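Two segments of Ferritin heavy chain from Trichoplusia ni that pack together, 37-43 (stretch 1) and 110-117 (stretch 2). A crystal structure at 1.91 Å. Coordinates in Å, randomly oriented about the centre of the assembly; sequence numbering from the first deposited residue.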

# COMPACT_ATOMS: atom_id res chain seq x y z
N LEU M 37 -46.75 -10.76 -20.85
CA LEU M 37 -46.84 -11.00 -22.30
C LEU M 37 -47.22 -9.73 -23.06
O LEU M 37 -46.73 -9.49 -24.16
CB LEU M 37 -47.86 -12.10 -22.60
CG LEU M 37 -47.63 -13.42 -21.85
CD1 LEU M 37 -48.69 -14.44 -22.22
CD2 LEU M 37 -46.26 -13.95 -22.18
N GLN M 38 -48.09 -8.91 -22.48
CA GLN M 38 -48.49 -7.68 -23.15
C GLN M 38 -47.30 -6.71 -23.20
O GLN M 38 -47.12 -5.99 -24.18
CB GLN M 38 -49.71 -7.04 -22.45
CG GLN M 38 -50.19 -5.76 -23.14
CD GLN M 38 -50.64 -6.00 -24.57
OE1 GLN M 38 -51.79 -6.35 -24.82
NE2 GLN M 38 -49.73 -5.82 -25.52
N TYR M 39 -46.49 -6.67 -22.13
CA TYR M 39 -45.31 -5.80 -22.13
C TYR M 39 -44.27 -6.31 -23.14
O TYR M 39 -43.57 -5.51 -23.75
CB TYR M 39 -44.68 -5.73 -20.73
CG TYR M 39 -45.37 -4.74 -19.82
CD1 TYR M 39 -45.76 -5.10 -18.52
CD2 TYR M 39 -45.57 -3.42 -20.23
CE1 TYR M 39 -46.34 -4.16 -17.65
CE2 TYR M 39 -46.14 -2.48 -19.37
CZ TYR M 39 -46.52 -2.85 -18.09
OH TYR M 39 -47.04 -1.89 -17.25
N LEU M 40 -44.16 -7.63 -23.31
CA LEU M 40 -43.22 -8.15 -24.31
C LEU M 40 -43.60 -7.63 -25.69
O LEU M 40 -42.74 -7.30 -26.50
CB LEU M 40 -43.24 -9.69 -24.39
CG LEU M 40 -42.44 -10.54 -23.41
CD1 LEU M 40 -42.60 -12.03 -23.81
CD2 LEU M 40 -40.96 -10.13 -23.46
N ALA M 41 -44.90 -7.58 -25.97
CA ALA M 41 -45.36 -7.09 -27.27
C ALA M 41 -45.04 -5.60 -27.44
O ALA M 41 -44.76 -5.15 -28.55
CB ALA M 41 -46.87 -7.34 -27.44
N MET M 42 -45.09 -4.83 -26.35
CA MET M 42 -44.74 -3.41 -26.44
C MET M 42 -43.24 -3.29 -26.72
O MET M 42 -42.82 -2.47 -27.54
CB MET M 42 -45.07 -2.67 -25.14
CG MET M 42 -46.55 -2.51 -24.87
SD MET M 42 -46.81 -1.41 -23.43
CE MET M 42 -48.61 -1.39 -23.34
N GLY M 43 -42.44 -4.09 -26.03
CA GLY M 43 -41.00 -4.05 -26.27
C GLY M 43 -40.70 -4.39 -27.73
O GLY M 43 -39.87 -3.75 -28.37
N GLU M 110 -49.94 5.28 -21.87
CA GLU M 110 -51.31 5.33 -21.36
C GLU M 110 -51.90 3.93 -21.25
O GLU M 110 -52.67 3.64 -20.34
CB GLU M 110 -52.19 6.22 -22.25
CG GLU M 110 -51.79 7.70 -22.17
CD GLU M 110 -52.76 8.61 -22.94
OE1 GLU M 110 -53.42 8.13 -23.88
OE2 GLU M 110 -52.84 9.82 -22.63
N HIS M 111 -51.56 3.07 -22.20
CA HIS M 111 -52.05 1.69 -22.15
C HIS M 111 -51.40 1.01 -20.92
O HIS M 111 -52.07 0.32 -20.16
CB HIS M 111 -51.67 0.94 -23.44
CG HIS M 111 -52.16 -0.48 -23.48
ND1 HIS M 111 -51.78 -1.37 -24.46
CD2 HIS M 111 -52.99 -1.16 -22.66
CE1 HIS M 111 -52.36 -2.54 -24.24
NE2 HIS M 111 -53.10 -2.44 -23.15
N ALA M 112 -50.09 1.21 -20.73
CA ALA M 112 -49.42 0.61 -19.57
C ALA M 112 -50.06 1.12 -18.26
O ALA M 112 -50.27 0.34 -17.32
CB ALA M 112 -47.92 0.96 -19.57
N LEU M 113 -50.34 2.41 -18.20
CA LEU M 113 -50.96 2.98 -16.99
C LEU M 113 -52.31 2.30 -16.72
O LEU M 113 -52.64 1.96 -15.59
CB LEU M 113 -51.15 4.49 -17.16
CG LEU M 113 -51.87 5.26 -16.03
CD1 LEU M 113 -51.15 5.04 -14.69
CD2 LEU M 113 -51.88 6.77 -16.39
N SER M 114 -53.09 2.10 -17.78
CA SER M 114 -54.39 1.45 -17.65
C SER M 114 -54.24 -0.03 -17.22
O SER M 114 -55.03 -0.53 -16.42
CB SER M 114 -55.14 1.55 -18.99
OG SER M 114 -56.31 0.76 -18.96
N MET M 115 -53.23 -0.71 -17.75
CA MET M 115 -52.98 -2.11 -17.37
C MET M 115 -52.61 -2.15 -15.88
O MET M 115 -53.08 -3.01 -15.14
CB MET M 115 -51.79 -2.70 -18.15
CG MET M 115 -51.98 -2.86 -19.65
SD MET M 115 -50.37 -3.25 -20.46
CE MET M 115 -49.84 -4.68 -19.42
N GLU M 116 -51.75 -1.24 -15.44
CA GLU M 116 -51.33 -1.21 -14.03
C GLU M 116 -52.52 -0.90 -13.13
O GLU M 116 -52.68 -1.48 -12.07
CB GLU M 116 -50.21 -0.18 -13.81
CG GLU M 116 -48.88 -0.57 -14.47
CD GLU M 116 -48.39 -1.97 -14.07
OE1 GLU M 116 -48.63 -2.39 -12.91
OE2 GLU M 116 -47.77 -2.65 -14.91
N SER M 117 -53.35 0.04 -13.57
CA SER M 117 -54.55 0.43 -12.83
C SER M 117 -55.47 -0.80 -12.66
O SER M 117 -56.06 -1.02 -11.59
CB SER M 117 -55.26 1.57 -13.61
OG SER M 117 -56.44 1.97 -12.96
O HOH W 1 -54.02 -5.52 -23.33

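Both stretches are helical throughout, and each belongs to a helix that extends beyond the residues given here. Their backbones follow the regular i to i+4 pattern, as in Met42 N to Gln38 O at 3.2 Å and Met115 N to His111 O at 2.9 Å. The N-to-C directions differ by 172°, so the pair is nearly antiparallel. The axes come no nearer than 11.7 Å, a wide spacing that leaves the gap to be filled by long side chains. The register is set where Tyr39 CA lies 8.0 Å from Ala112 CA, the shortest CA to CA distance between the stretches. Together they bury 323 Å², contributed by three residues of the first stretch, Gln38, Tyr39 and Met42, and four of the second, His111, Ala112, Met115 and Glu116.

Met115 is the main bump on the second helix. Its CA-to-CB bond points toward the first helix, and chi angles of -66° (m), 169° (t) and 52° (p) carry the side chain across and then bend its tip onto Tyr39. Met115 CE sits 4.0 Å from the centroid of the Tyr39 ring and 13° off the ring normal, the geometry of a CH-pi contact over one face. Met115 SD lies farther out, 4.7 Å from the centroid of the Tyr39 ring and 21° off the normal, where it adds an oblique sulfur-aromatic contact. Met115 also fills the space among its neighbours: Met115 SD is 3.7 Å from Gln38 CG and 3.9 Å from Met42 CE, so one polarizable atom touches side chains a helical turn apart.

Ala112 supplies the complementary hollow. Its side chain ends at CB, and the edge of the Tyr39 ring comes close to it, with Tyr39 CE2 to Ala112 CB at 3.9 Å. Met42 approaches the same residue with its terminal methyl, Met42 CE lying 4.0 Å from the backbone atom Ala112 N and 4.5 Å from Ala112 CB. The Met42 side chain is extended beyond chi1, with chi2 at -172° and chi3 at 180°, which delivers this methyl to the opposing backbone. There it also meets the imidazole of His111 obliquely, with Met42 CE 3.4 Å from His111 ND1.

Tyr39 leaves its backbone sideways, but its end comes nearer to the second helix. Glu116 does likewise from its own helix, and the two tips meet in a direct hydrogen bond: Tyr39 OH donates to Glu116 OE2 at 2.6 Å, a short distance consistent with a phenol facing a carboxylate. The acceptor lies near the ring plane, so the polar contact occupies the edge while the methionine methyl covers a face.

Gln38 and His111 close the contact at another point. Gln38 CD lies 3.9 Å from His111 CE1, an oblique approach to the imidazole, and a water connects their polar ends. The water oxygen donates to Gln38 OE1 at 2.8 Å and hydrogen-bonds to His111 NE2 at 3.2 Å, linking the two side chains through a second, polar route.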